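Pectate lyase (Bacillus, PDB 3VMV) probably cleaves polygalacturonate, the backbone of pectin, by eliminative lysis, as a secreted parallel beta-helix enzyme of polysaccharide lyase family 1. Local coordinates at residues S26-Q32 / N60-I66; E77-I83 / N101-I107; H113-E117 / D150-G154; F139-P144 / E173-K177. All blocks are in the same frame, centred on the assembly; numbering follows the deposited sequence.

Interaction 1. Residues S26-Q32 / N60-I66; sequences STGAQIQ and NSPQSLI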
loop_
_atom_site.group_PDB
_atom_site.type_symbol
_atom_site.label_atom_id
_atom_site.label_comp_id
_atom_site.label_asym_id
_atom_site.label_seq_id
_atom_site.Cartn_x
_atom_site.Cartn_y
_atom_site.Cartn_z
ATOM N N SER A 26 -1.150 22.965 4.856
ATOM C CA SER A 26 -0.356 22.539 5.996
ATOM C C SER A 26 -1.222 22.081 7.150
ATOM O O SER A 26 -0.713 21.819 8.224
ATOM C CB SER A 26 0.585 23.655 6.461
ATOM O OG SER A 26 -0.146 24.855 6.640
ATOM N N THR A 27 -2.528 21.973 6.927
ATOM C CA THR A 27 -3.410 21.394 7.963
ATOM C C THR A 27 -4.443 20.504 7.287
ATOM O O THR A 27 -4.724 20.644 6.079
ATOM C CB THR A 27 -4.192 22.484 8.750
ATOM O OG1 THR A 27 -5.121 23.131 7.855
ATOM C CG2 THR A 27 -3.230 23.521 9.399
ATOM N N GLY A 28 -5.030 19.584 8.053
ATOM C CA GLY A 28 -6.054 18.723 7.496
ATOM C C GLY A 28 -7.279 19.519 7.091
ATOM O O GLY A 28 -7.950 19.173 6.114
ATOM N N ALA A 29 -7.568 20.579 7.833
ATOM C CA ALA A 29 -8.682 21.453 7.457
ATOM C C ALA A 29 -8.488 22.032 6.058
ATOM O O ALA A 29 -9.419 22.030 5.258
ATOM C CB ALA A 29 -8.911 22.527 8.496
ATOM N N GLN A 30 -7.270 22.466 5.728
ATOM C CA GLN A 30 -7.046 22.984 4.377
ATOM C C GLN A 30 -7.214 21.887 3.349
ATOM O O GLN A 30 -7.854 22.085 2.332
ATOM C CB GLN A 30 -5.657 23.599 4.237
ATOM C CG GLN A 30 -5.534 24.937 4.924
ATOM C CD GLN A 30 -4.232 25.613 4.587
ATOM O OE1 GLN A 30 -3.192 25.003 4.716
ATOM N NE2 GLN A 30 -4.281 26.873 4.165
ATOM N N ILE A 31 -6.637 20.713 3.609
ATOM C CA ILE A 31 -6.773 19.624 2.657
ATOM C C ILE A 31 -8.238 19.237 2.458
ATOM O O ILE A 31 -8.708 19.106 1.323
ATOM C CB ILE A 31 -5.986 18.359 3.108
ATOM C CG1 ILE A 31 -4.491 18.696 3.180
ATOM C CG2 ILE A 31 -6.178 17.251 2.116
ATOM C CD1 ILE A 31 -3.650 17.534 3.724
ATOM N N GLN A 32 -8.954 19.032 3.561
ATOM C CA GLN A 32 -10.354 18.594 3.444
ATOM C C GLN A 32 -11.213 19.656 2.726
ATOM O O GLN A 32 -12.077 19.325 1.891
ATOM C CB GLN A 32 -10.940 18.255 4.823
ATOM C CG GLN A 32 -12.248 17.442 4.735
ATOM C CD GLN A 32 -11.957 16.084 4.136
ATOM O OE1 GLN A 32 -11.262 15.294 4.754
ATOM N NE2 GLN A 32 -12.481 15.811 2.943
ATOM N N ASN A 60 -5.647 19.355 13.822
ATOM C CA ASN A 60 -5.855 20.380 12.787
ATOM C C ASN A 60 -6.714 19.925 11.599
ATOM O O ASN A 60 -6.755 20.597 10.569
ATOM C CB ASN A 60 -4.529 21.062 12.331
ATOM C CG ASN A 60 -3.580 20.116 11.568
ATOM O OD1 ASN A 60 -3.997 19.175 10.873
ATOM N ND2 ASN A 60 -2.267 20.440 11.656
ATOM N N SER A 61 -7.414 18.803 11.783
ATOM C CA SER A 61 -8.291 18.203 10.753
ATOM C C SER A 61 -9.706 18.103 11.288
ATOM O O SER A 61 -9.904 17.872 12.488
ATOM C CB SER A 61 -7.816 16.791 10.387
ATOM O OG SER A 61 -6.468 16.878 9.920
ATOM N N PRO A 62 -10.680 18.279 10.408
ATOM C CA PRO A 62 -12.080 18.352 10.855
ATOM C C PRO A 62 -12.762 16.985 10.990
ATOM O O PRO A 62 -13.822 16.935 11.625
ATOM C CB PRO A 62 -12.752 19.156 9.746
ATOM C CG PRO A 62 -11.947 18.788 8.503
ATOM C CD PRO A 62 -10.519 18.657 8.986
ATOM N N GLN A 63 -12.219 15.939 10.377
ATOM C CA GLN A 63 -12.711 14.562 10.545
ATOM C C GLN A 63 -11.560 13.718 11.062
ATOM O O GLN A 63 -10.416 14.177 11.074
ATOM C CB GLN A 63 -13.180 13.973 9.203
ATOM C CG GLN A 63 -14.342 14.761 8.616
ATOM C CD GLN A 63 -14.696 14.313 7.213
ATOM O OE1 GLN A 63 -14.866 13.125 6.948
ATOM N NE2 GLN A 63 -14.793 15.267 6.307
ATOM N N SER A 64 -11.849 12.482 11.456
ATOM C CA SER A 64 -10.810 11.624 12.046
ATOM C C SER A 64 -9.882 10.986 11.006
ATOM O O SER A 64 -8.975 10.237 11.357
ATOM C CB SER A 64 -11.443 10.502 12.881
ATOM O OG SER A 64 -12.097 11.050 14.010
ATOM N N LEU A 65 -10.125 11.282 9.733
ATOM C CA LEU A 65 -9.261 10.862 8.622
ATOM C C LEU A 65 -9.392 11.912 7.536
ATOM O O LEU A 65 -10.260 12.768 7.633
ATOM C CB LEU A 65 -9.650 9.468 8.108
ATOM C CG LEU A 65 -11.106 9.165 7.775
ATOM C CD1 LEU A 65 -11.528 9.831 6.458
ATOM C CD2 LEU A 65 -11.309 7.662 7.679
ATOM N N ILE A 66 -8.490 11.887 6.553
ATOM C CA ILE A 66 -8.564 12.783 5.404
ATOM C C ILE A 66 -9.361 12.034 4.353
ATOM O O ILE A 66 -8.926 10.996 3.845
ATOM C CB ILE A 66 -7.138 13.098 4.891
ATOM C CG1 ILE A 66 -6.330 13.807 5.991
ATOM C CG2 ILE A 66 -7.221 13.963 3.625
ATOM C CD1 ILE A 66 -6.925 15.136 6.458
HETATM O O HOH W 1 -10.519 15.669 7.541
#
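Asn60 grips the first turn of helix 28-40, which, as in other family 1 lyases, caps the N-terminal end of the parallel beta-helix. Its side chain starts over Thr27, CB 3.9 Å from Thr27 CB. A chi1 of 68° folds CG back between the backbone N and the carbonyl carbon, onto the same Thr27 CB. OD1 accepts a nearly straight bond from Gly28 N at 3.0 Å, the N-H coming from above the carbonyl plane, and one from Thr57 N. ND2 passes Thr27 CG2 and donates to Thr55 O. The main-chain O of Asn60 takes the next helix N-H, from Ala29 N at 2.9 Å, on a lone pair. Thr27 OG1, at the N-cap, accepts from Gln30 N and so serves a third amide of the opening turn. Gly28 packs hard against the 60-66 loop: its CA is 3.1 Å from Ser61 OG, itself bonded to Thr57 O, and a beta-carbon would clash there. Ile31 and Ile66 cross at about a right angle, CG2 of Ile31 3.8 Å from CG2 of Ile66. Gln32 lays CB against Pro62 CG, and its OE1, which accepts from Asp67 N, is joined by a water to Leu65 O, 2.9 Å from each.

Interaction 2. Residues E77-I83 / N101-I107; sequences EIKNISI and NAHNIII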
loop_
_atom_site.group_PDB
_atom_site.type_symbol
_atom_site.label_atom_id
_atom_site.label_comp_id
_atom_site.label_asym_id
_atom_site.label_seq_id
_atom_site.Cartn_x
_atom_site.Cartn_y
_atom_site.Cartn_z
ATOM N N GLU A 77 -18.107 9.387 -7.998
ATOM C CA GLU A 77 -16.661 9.331 -8.080
ATOM C C GLU A 77 -16.001 10.645 -7.672
ATOM O O GLU A 77 -16.595 11.736 -7.804
ATOM C CB GLU A 77 -16.225 8.915 -9.494
ATOM C CG GLU A 77 -16.859 7.562 -9.917
ATOM C CD GLU A 77 -16.393 7.035 -11.277
ATOM O OE1 GLU A 77 -15.750 7.760 -12.063
ATOM O OE2 GLU A 77 -16.664 5.859 -11.564
ATOM N N ILE A 78 -14.790 10.537 -7.134
ATOM C CA ILE A 78 -13.913 11.691 -7.013
ATOM C C ILE A 78 -12.663 11.378 -7.825
ATOM O O ILE A 78 -12.189 10.248 -7.820
ATOM C CB ILE A 78 -13.586 12.026 -5.530
ATOM C CG1 ILE A 78 -12.761 13.318 -5.464
ATOM C CG2 ILE A 78 -12.904 10.817 -4.798
ATOM C CD1 ILE A 78 -12.609 13.799 -4.019
ATOM N N LYS A 79 -12.159 12.348 -8.570
ATOM C CA LYS A 79 -11.131 12.053 -9.588
ATOM C C LYS A 79 -9.996 13.047 -9.625
ATOM O O LYS A 79 -10.160 14.191 -9.274
ATOM C CB LYS A 79 -11.745 12.038 -10.980
ATOM C CG LYS A 79 -12.960 11.095 -11.076
ATOM C CD LYS A 79 -13.249 10.718 -12.522
ATOM C CE LYS A 79 -14.172 11.702 -13.143
ATOM N NZ LYS A 79 -15.501 11.641 -12.483
ATOM N N ASN A 80 -8.845 12.595 -10.113
ATOM C CA ASN A 80 -7.782 13.482 -10.581
ATOM C C ASN A 80 -7.166 14.355 -9.470
ATOM O O ASN A 80 -7.209 15.595 -9.520
ATOM C CB ASN A 80 -8.279 14.374 -11.737
ATOM C CG ASN A 80 -8.953 13.576 -12.847
ATOM O OD1 ASN A 80 -8.621 12.424 -13.121
ATOM N ND2 ASN A 80 -9.934 14.217 -13.496
ATOM N N ILE A 81 -6.569 13.675 -8.492
ATOM C CA ILE A 81 -5.920 14.365 -7.383
ATOM C C ILE A 81 -4.525 13.838 -7.179
ATOM O O ILE A 81 -4.321 12.622 -7.251
ATOM C CB ILE A 81 -6.713 14.102 -6.110
ATOM C CG1 ILE A 81 -8.074 14.783 -6.214
ATOM C CG2 ILE A 81 -5.944 14.610 -4.878
ATOM C CD1 ILE A 81 -8.966 14.519 -5.009
ATOM N N SER A 82 -3.568 14.714 -6.896
ATOM C CA SER A 82 -2.305 14.296 -6.290
ATOM C C SER A 82 -2.138 14.991 -4.946
ATOM O O SER A 82 -2.448 16.191 -4.833
ATOM C CB SER A 82 -1.117 14.700 -7.162
ATOM O OG SER A 82 -1.146 14.092 -8.429
ATOM N N ILE A 83 -1.712 14.237 -3.940
ATOM C CA ILE A 83 -1.285 14.780 -2.646
ATOM C C ILE A 83 0.199 14.474 -2.557
ATOM O O ILE A 83 0.583 13.298 -2.564
ATOM C CB ILE A 83 -2.067 14.082 -1.507
ATOM C CG1 ILE A 83 -3.545 14.464 -1.649
ATOM C CG2 ILE A 83 -1.483 14.427 -0.133
ATOM C CD1 ILE A 83 -4.479 13.725 -0.708
ATOM N N ASN A 101 -14.149 5.443 -3.705
ATOM C CA ASN A 101 -14.556 5.624 -5.105
ATOM C C ASN A 101 -13.758 6.746 -5.771
ATOM O O ASN A 101 -14.280 7.651 -6.410
ATOM C CB ASN A 101 -16.068 5.842 -5.231
ATOM C CG ASN A 101 -16.596 5.455 -6.614
ATOM O OD1 ASN A 101 -15.897 4.881 -7.435
ATOM N ND2 ASN A 101 -17.891 5.781 -6.857
ATOM N N ALA A 102 -12.452 6.644 -5.560
ATOM C CA ALA A 102 -11.509 7.643 -5.986
ATOM C C ALA A 102 -10.732 7.136 -7.192
ATOM O O ALA A 102 -10.305 5.987 -7.193
ATOM C CB ALA A 102 -10.568 7.956 -4.813
ATOM N N HIS A 103 -10.601 7.971 -8.227
ATOM C CA HIS A 103 -10.057 7.546 -9.515
ATOM C C HIS A 103 -8.971 8.467 -9.981
ATOM O O HIS A 103 -9.152 9.670 -9.974
ATOM C CB HIS A 103 -11.176 7.492 -10.536
ATOM C CG HIS A 103 -12.192 6.453 -10.205
ATOM N ND1 HIS A 103 -13.127 6.627 -9.207
ATOM C CD2 HIS A 103 -12.349 5.189 -10.659
ATOM C CE1 HIS A 103 -13.850 5.525 -9.091
ATOM N NE2 HIS A 103 -13.403 4.642 -9.963
ATOM N N ASN A 104 -7.842 7.881 -10.373
ATOM C CA ASN A 104 -6.694 8.635 -10.866
ATOM C C ASN A 104 -6.127 9.530 -9.757
ATOM O O ASN A 104 -6.220 10.772 -9.798
ATOM C CB ASN A 104 -7.050 9.462 -12.136
ATOM C CG ASN A 104 -5.822 10.101 -12.755
ATOM O OD1 ASN A 104 -4.731 9.537 -12.671
ATOM N ND2 ASN A 104 -5.972 11.286 -13.333
ATOM N N ILE A 105 -5.537 8.864 -8.768
ATOM C CA ILE A 105 -5.054 9.499 -7.551
ATOM C C ILE A 105 -3.587 9.145 -7.328
ATOM O O ILE A 105 -3.210 7.974 -7.439
ATOM C CB ILE A 105 -5.831 8.985 -6.335
ATOM C CG1 ILE A 105 -7.357 8.968 -6.605
ATOM C CG2 ILE A 105 -5.477 9.793 -5.101
ATOM C CD1 ILE A 105 -8.016 10.358 -6.741
ATOM N N ILE A 106 -2.768 10.142 -7.031
ATOM C CA ILE A 106 -1.388 9.937 -6.633
ATOM C C ILE A 106 -1.182 10.429 -5.192
ATOM O O ILE A 106 -1.562 11.545 -4.867
ATOM C CB ILE A 106 -0.449 10.704 -7.573
ATOM C CG1 ILE A 106 -0.625 10.161 -8.981
ATOM C CG2 ILE A 106 1.022 10.590 -7.085
ATOM C CD1 ILE A 106 0.290 10.839 -10.017
ATOM N N ILE A 107 -0.608 9.587 -4.329
ATOM C CA ILE A 107 -0.121 10.018 -3.004
ATOM C C ILE A 107 1.378 9.769 -3.001
ATOM O O ILE A 107 1.827 8.619 -3.191
ATOM C CB ILE A 107 -0.803 9.228 -1.907
ATOM C CG1 ILE A 107 -2.320 9.368 -2.017
ATOM C CG2 ILE A 107 -0.283 9.642 -0.498
ATOM C CD1 ILE A 107 -3.105 8.524 -1.098
HETATM O O HOH W 2 -16.678 3.762 -9.839
#
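Asn101 opens the ladder between successive coils: its O accepts from Ile78 N, a water links its OD1 to Glu77 OE2, and its ND2 donates to Lys74 O. Ala102 sets CB 3.7 Å from Ile78 CG2 on the inward face. On the other face, His103 takes the Glu77 carboxylate over one side of its imidazole, the two planes 20° apart and Glu77 CD 3.7 Å from His103 CE1. Its main chain donates to Ile78 O and accepts from Asn80 N. At Asn104 the chain turns a corner with left-handed backbone angles, which Asn80 beside it shares: the two asparagines stack in register, coil on coil, in a parallel beta-helix. Asn104 ND2 donates to Asn80 OD1 at 2.9 Å, straight and in its amide plane, while Asn104 OD1 accepts from Thr15 N. With an alanine at Asn80, Asn104 ND2 would probably lose this acceptor and Asp45 O its donor, Asn80 ND2. Ile105 brings CD1 to Ile81 CB, Ile106 CB lies 3.6 Å from Ser82 OG, which bonds to Gly17 N, and Ile107 pairs with Ile83 in parallel. Strand 48-52 flanks strand 78-85, and helix 28-40 touches Ile78 and Ile81 through Arg38.

Interaction 3. Residues H113-E117 / D150-G154; sequences HHVRE and DYYDG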
loop_
_atom_site.group_PDB
_atom_site.type_symbol
_atom_site.label_atom_id
_atom_site.label_comp_id
_atom_site.label_asym_id
_atom_site.label_seq_id
_atom_site.Cartn_x
_atom_site.Cartn_y
_atom_site.Cartn_z
ATOM N N HIS A 113 1.957 8.204 9.847
ATOM C CA HIS A 113 2.386 7.322 10.901
ATOM C C HIS A 113 1.573 7.451 12.190
ATOM O O HIS A 113 0.899 8.425 12.441
ATOM C CB HIS A 113 3.883 7.570 11.188
ATOM C CG HIS A 113 4.163 8.943 11.733
ATOM N ND1 HIS A 113 4.250 9.201 13.087
ATOM C CD2 HIS A 113 4.372 10.132 11.114
ATOM C CE1 HIS A 113 4.497 10.488 13.278
ATOM N NE2 HIS A 113 4.571 11.079 12.097
ATOM N N HIS A 114 1.641 6.373 12.965
ATOM C CA HIS A 114 0.983 6.269 14.267
ATOM C C HIS A 114 -0.505 6.557 14.107
ATOM O O HIS A 114 -1.095 7.254 14.948
ATOM C CB HIS A 114 1.626 7.161 15.334
ATOM C CG HIS A 114 3.021 6.748 15.661
ATOM N ND1 HIS A 114 4.117 7.216 14.963
ATOM C CD2 HIS A 114 3.494 5.865 16.570
ATOM C CE1 HIS A 114 5.216 6.671 15.468
ATOM N NE2 HIS A 114 4.868 5.860 16.455
ATOM N N VAL A 115 -1.112 5.958 13.079
ATOM C CA VAL A 115 -2.538 6.187 12.835
ATOM C C VAL A 115 -3.351 5.195 13.662
ATOM O O VAL A 115 -3.387 4.006 13.366
ATOM C CB VAL A 115 -2.884 6.084 11.350
ATOM C CG1 VAL A 115 -4.377 6.508 11.097
ATOM C CG2 VAL A 115 -1.961 7.046 10.556
ATOM N N ARG A 116 -3.997 5.686 14.713
ATOM C CA ARG A 116 -4.908 4.880 15.527
ATOM C C ARG A 116 -6.386 5.241 15.267
ATOM O O ARG A 116 -7.243 4.357 15.148
ATOM C CB ARG A 116 -4.612 5.054 17.019
ATOM C CG ARG A 116 -5.696 4.425 17.890
ATOM C CD ARG A 116 -5.248 4.147 19.305
ATOM N NE ARG A 116 -6.393 3.733 20.121
ATOM C CZ ARG A 116 -6.961 2.524 20.114
ATOM N NH1 ARG A 116 -6.499 1.534 19.365
ATOM N NH2 ARG A 116 -8.009 2.294 20.898
ATOM N N GLU A 117 -6.676 6.541 15.205
ATOM C CA GLU A 117 -8.067 7.007 15.006
ATOM C C GLU A 117 -8.532 6.867 13.552
ATOM O O GLU A 117 -7.740 6.569 12.666
ATOM C CB GLU A 117 -8.207 8.436 15.508
ATOM C CG GLU A 117 -7.913 8.552 17.001
ATOM C CD GLU A 117 -8.060 9.966 17.517
ATOM O OE1 GLU A 117 -9.094 10.601 17.210
ATOM O OE2 GLU A 117 -7.143 10.445 18.225
ATOM N N ASP A 150 -3.381 -4.647 17.597
ATOM C CA ASP A 150 -4.545 -3.978 17.034
ATOM C C ASP A 150 -4.651 -2.517 17.473
ATOM O O ASP A 150 -5.610 -1.819 17.116
ATOM C CB ASP A 150 -5.840 -4.690 17.452
ATOM C CG ASP A 150 -5.945 -6.081 16.905
ATOM O OD1 ASP A 150 -5.526 -6.300 15.762
ATOM O OD2 ASP A 150 -6.465 -6.960 17.621
ATOM N N TYR A 151 -3.674 -2.035 18.257
ATOM C CA TYR A 151 -3.746 -0.640 18.742
ATOM C C TYR A 151 -3.770 0.298 17.550
ATOM O O TYR A 151 -4.595 1.227 17.491
ATOM C CB TYR A 151 -2.578 -0.323 19.677
ATOM C CG TYR A 151 -2.646 1.042 20.324
ATOM C CD1 TYR A 151 -3.340 1.228 21.500
ATOM C CD2 TYR A 151 -2.022 2.143 19.739
ATOM C CE1 TYR A 151 -3.401 2.475 22.102
ATOM C CE2 TYR A 151 -2.074 3.380 20.319
ATOM C CZ TYR A 151 -2.760 3.540 21.510
ATOM O OH TYR A 151 -2.803 4.784 22.092
ATOM N N TYR A 152 -2.824 0.074 16.630
ATOM C CA TYR A 152 -2.885 0.638 15.287
ATOM C C TYR A 152 -3.465 -0.418 14.381
ATOM O O TYR A 152 -3.349 -1.639 14.680
ATOM C CB TYR A 152 -1.474 1.034 14.819
ATOM C CG TYR A 152 -0.795 1.991 15.790
ATOM C CD1 TYR A 152 -1.219 3.315 15.912
ATOM C CD2 TYR A 152 0.273 1.546 16.578
ATOM C CE1 TYR A 152 -0.603 4.179 16.825
ATOM C CE2 TYR A 152 0.896 2.401 17.486
ATOM C CZ TYR A 152 0.465 3.702 17.591
ATOM O OH TYR A 152 1.083 4.536 18.521
ATOM N N ASP A 153 -4.056 0.010 13.258
ATOM C CA ASP A 153 -4.594 -0.968 12.299
ATOM C C ASP A 153 -3.614 -1.163 11.142
ATOM O O ASP A 153 -2.555 -1.745 11.354
ATOM C CB ASP A 153 -6.013 -0.574 11.847
ATOM C CG ASP A 153 -6.803 -1.739 11.233
ATOM O OD1 ASP A 153 -6.278 -2.860 11.118
ATOM O OD2 ASP A 153 -7.995 -1.517 10.877
ATOM N N GLY A 154 -3.958 -0.767 9.927
ATOM C CA GLY A 154 -3.048 -1.057 8.810
ATOM C C GLY A 154 -2.113 0.056 8.405
ATOM O O GLY A 154 -2.244 1.185 8.842
HETATM O O HOH W 3 -6.480 1.588 15.360
HETATM O O HOH W 4 -7.830 -1.230 18.876
#
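Arg116 lies flat on Tyr151 in a stack that is also a cation-pi contact: guanidinium and ring planes are 19° apart, and Arg116 CZ is 4.3 Å from the ring centroid. The extended chain crosses the ring at about a right angle, adding a CH-pi contact from Arg116 CD. One direct hydrogen bond fixes the guanidinium, from Arg116 NH1 to Tyr151 O at 2.7 Å, on a lone pair and in the guanidinium plane. Replacing Tyr151 by an alanine would probably leave Arg116 with that carbonyl but without its flat support, its outer end set freer to turn. Two waters extend the polar net, one between Arg116 O and Tyr151 O, the other between Arg116 NH1 and Asp150 O. Among aromatic pairs, the edge of His114 is turned toward the face of Tyr152 in an offset edge-to-face pair, planes at 78°; His114 CD2 is 3.4 Å from Tyr152 OH. Val115 O meets Tyr152 CD1 at the ring edge. Such loops, projecting from the turns between strands, are characteristic of the parallel beta-helix of pectate lyases, where they typically shape the substrate cleft.

Interaction 4. Residues F139-P144 / E173-K177; sequences FYSEFP and ENHWK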
loop_
_atom_site.group_PDB
_atom_site.type_symbol
_atom_site.label_atom_id
_atom_site.label_comp_id
_atom_site.label_asym_id
_atom_site.label_seq_id
_atom_site.Cartn_x
_atom_site.Cartn_y
_atom_site.Cartn_z
ATOM N N PHE A 139 5.681 4.873 5.942
ATOM C CA PHE A 139 4.550 4.482 6.778
ATOM C C PHE A 139 5.081 3.723 7.954
ATOM O O PHE A 139 5.894 2.800 7.770
ATOM C CB PHE A 139 3.596 3.566 6.010
ATOM C CG PHE A 139 3.164 4.112 4.658
ATOM C CD1 PHE A 139 2.358 5.240 4.578
ATOM C CD2 PHE A 139 3.534 3.465 3.489
ATOM C CE1 PHE A 139 1.946 5.767 3.349
ATOM C CE2 PHE A 139 3.110 3.961 2.244
ATOM C CZ PHE A 139 2.322 5.109 2.163
ATOM N N TYR A 140 4.621 4.026 9.168
ATOM C CA TYR A 140 5.174 3.316 10.321
ATOM C C TYR A 140 4.282 3.509 11.544
ATOM O O TYR A 140 3.444 4.417 11.550
ATOM C CB TYR A 140 6.619 3.762 10.608
ATOM C CG TYR A 140 6.863 5.240 10.753
ATOM C CD1 TYR A 140 6.889 5.847 12.019
ATOM C CD2 TYR A 140 7.102 6.030 9.633
ATOM C CE1 TYR A 140 7.175 7.181 12.157
ATOM C CE2 TYR A 140 7.372 7.399 9.767
ATOM C CZ TYR A 140 7.409 7.948 11.037
ATOM O OH TYR A 140 7.643 9.300 11.246
ATOM N N SER A 141 4.478 2.681 12.561
ATOM C CA SER A 141 3.868 2.954 13.875
ATOM C C SER A 141 4.851 2.463 14.928
ATOM O O SER A 141 5.922 3.067 15.043
ATOM C CB SER A 141 2.435 2.396 14.018
ATOM O OG SER A 141 2.379 0.988 14.033
ATOM N N GLU A 142 4.539 1.389 15.670
ATOM C CA GLU A 142 5.539 0.780 16.536
ATOM C C GLU A 142 5.416 -0.733 16.430
ATOM O O GLU A 142 4.297 -1.263 16.303
ATOM C CB GLU A 142 5.310 1.176 18.005
ATOM C CG GLU A 142 5.314 2.650 18.325
ATOM C CD GLU A 142 6.674 3.321 18.176
ATOM O OE1 GLU A 142 7.720 2.631 18.196
ATOM O OE2 GLU A 142 6.709 4.579 18.079
ATOM N N PHE A 143 6.546 -1.430 16.529
ATOM C CA PHE A 143 6.542 -2.886 16.655
ATOM C C PHE A 143 7.776 -3.272 17.478
ATOM O O PHE A 143 8.899 -2.981 17.063
ATOM C CB PHE A 143 6.599 -3.576 15.307
ATOM C CG PHE A 143 6.715 -5.058 15.418
ATOM C CD1 PHE A 143 5.663 -5.828 15.917
ATOM C CD2 PHE A 143 7.900 -5.681 15.083
ATOM C CE1 PHE A 143 5.769 -7.165 16.093
ATOM C CE2 PHE A 143 8.016 -7.072 15.223
ATOM C CZ PHE A 143 6.958 -7.802 15.746
ATOM N N PRO A 144 7.584 -3.980 18.600
ATOM C CA PRO A 144 6.300 -4.493 19.092
ATOM C C PRO A 144 5.487 -3.438 19.835
ATOM O O PRO A 144 4.307 -3.680 20.169
ATOM C CB PRO A 144 6.727 -5.609 20.084
ATOM C CG PRO A 144 8.032 -5.180 20.549
ATOM C CD PRO A 144 8.716 -4.610 19.309
ATOM N N GLU A 173 7.599 0.353 7.952
ATOM C CA GLU A 173 8.479 -0.062 9.016
ATOM C C GLU A 173 7.752 -0.041 10.331
ATOM O O GLU A 173 6.797 0.704 10.521
ATOM C CB GLU A 173 9.663 0.892 9.129
ATOM C CG GLU A 173 10.463 1.061 7.833
ATOM C CD GLU A 173 11.818 1.749 8.055
ATOM O OE1 GLU A 173 12.029 2.854 7.505
ATOM O OE2 GLU A 173 12.697 1.183 8.764
ATOM N N ASN A 174 8.248 -0.856 11.246
ATOM C CA ASN A 174 7.870 -0.762 12.663
ATOM C C ASN A 174 6.380 -0.836 12.858
ATOM O O ASN A 174 5.755 0.137 13.325
ATOM C CB ASN A 174 8.440 0.523 13.303
ATOM C CG ASN A 174 9.936 0.680 13.053
ATOM O OD1 ASN A 174 10.670 -0.288 13.003
ATOM N ND2 ASN A 174 10.387 1.929 12.930
ATOM N N HIS A 175 5.814 -1.980 12.518
ATOM C CA HIS A 175 4.358 -2.081 12.528
ATOM C C HIS A 175 3.955 -3.540 12.634
ATOM O O HIS A 175 4.666 -4.415 12.194
ATOM C CB HIS A 175 3.836 -1.492 11.215
ATOM C CG HIS A 175 2.370 -1.220 11.219
ATOM N ND1 HIS A 175 1.430 -2.078 10.697
ATOM C CD2 HIS A 175 1.691 -0.149 11.688
ATOM C CE1 HIS A 175 0.228 -1.541 10.852
ATOM N NE2 HIS A 175 0.363 -0.390 11.481
ATOM N N TRP A 176 2.769 -3.808 13.169
ATOM C CA TRP A 176 2.274 -5.154 13.250
ATOM C C TRP A 176 1.553 -5.595 11.953
ATOM O O TRP A 176 2.106 -6.430 11.233
ATOM C CB TRP A 176 1.310 -5.307 14.437
ATOM C CG TRP A 176 1.944 -5.287 15.810
ATOM C CD1 TRP A 176 2.269 -4.187 16.566
ATOM C CD2 TRP A 176 2.237 -6.419 16.614
ATOM N NE1 TRP A 176 2.770 -4.586 17.787
ATOM C CE2 TRP A 176 2.767 -5.950 17.840
ATOM C CE3 TRP A 176 2.133 -7.804 16.405
ATOM C CZ2 TRP A 176 3.177 -6.818 18.862
ATOM C CZ3 TRP A 176 2.528 -8.665 17.424
ATOM C CH2 TRP A 176 3.035 -8.155 18.646
ATOM N N LYS A 177 0.367 -5.038 11.661
ATOM C CA LYS A 177 -0.493 -5.543 10.572
ATOM C C LYS A 177 -0.310 -4.685 9.321
ATOM O O LYS A 177 -1.005 -3.683 9.113
ATOM C CB LYS A 177 -1.969 -5.569 10.994
ATOM C CG LYS A 177 -2.228 -6.285 12.315
ATOM C CD LYS A 177 -3.745 -6.214 12.688
ATOM C CE LYS A 177 -4.214 -4.782 12.955
ATOM N NZ LYS A 177 -5.671 -4.848 13.380
HETATM O O HOH W 5 1.142 -1.801 14.582
HETATM O O HOH W 6 8.484 3.842 14.340
#
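Phe143 swings CG anti to its backbone N (chi1 175°), and Trp176 keeps CG beside its own N (chi1 -72°), which brings the phenyl edge down on the indole face. The pair is T-shaped, planes at 88°, with Phe143 CD1 over the middle of the indole and 3.5 Å from Trp176 CE2. Phe143 CE1 reaches on over the six-membered ring. A cis peptide joins Phe143 to Pro144 and bends the chain round the same indole: Pro144 CB touches Trp176 CZ2 at 3.9 Å, and Pro144 O receives Trp176 NE1 at 3.0 Å. That carbonyl lies in the indole plane, although the N-H comes from above the carbonyl plane. Behind the rings the main chains are tied where strand 138-140 runs out beside strand 165-175. Glu173 N donates to Phe139 O, and Ser141 N to Asn174 O at 2.9 Å. Two waters fill in the polar links, one between Ser141 OG and Trp176 N, the other between Ser141 O and Asn174 ND2, while Asn174 OD1 takes Asn203 ND2. Phe143 also packs against Asn205 of strand 204-206, on the next coil. The indole is thus held in two different ways, C-H groups against its electron-rich face and an oxygen at its polar edge, which satisfies NE1 and probably resists rotation about the CB-CG bond.

In the fold
Interactions 3 and 4 are neighbours, centres about 9 Å apart, and their segments alternate along the chain. His114 NE2 probably bonds to Glu142 OE2 at 2.8 Å, and Lys177 NZ forms a salt bridge of the same length with Asp150 OD1, so the loops of both brace each other on one side of the beta-helix. This is consistent with the loop-lined substrate cleft of pectate lyases. Interaction 2 lies across the chain's centre from interaction 4, about 26 Å between centres, in the parallel strands 78-85 and 105-108 of the beta-helix. Interaction 1 sits at the N-terminal end, about 17 Å from both 2 and 3 (centres); a sulfate, probably from the crystallisation liquor, lies about 5 Å from its Leu65 side chain.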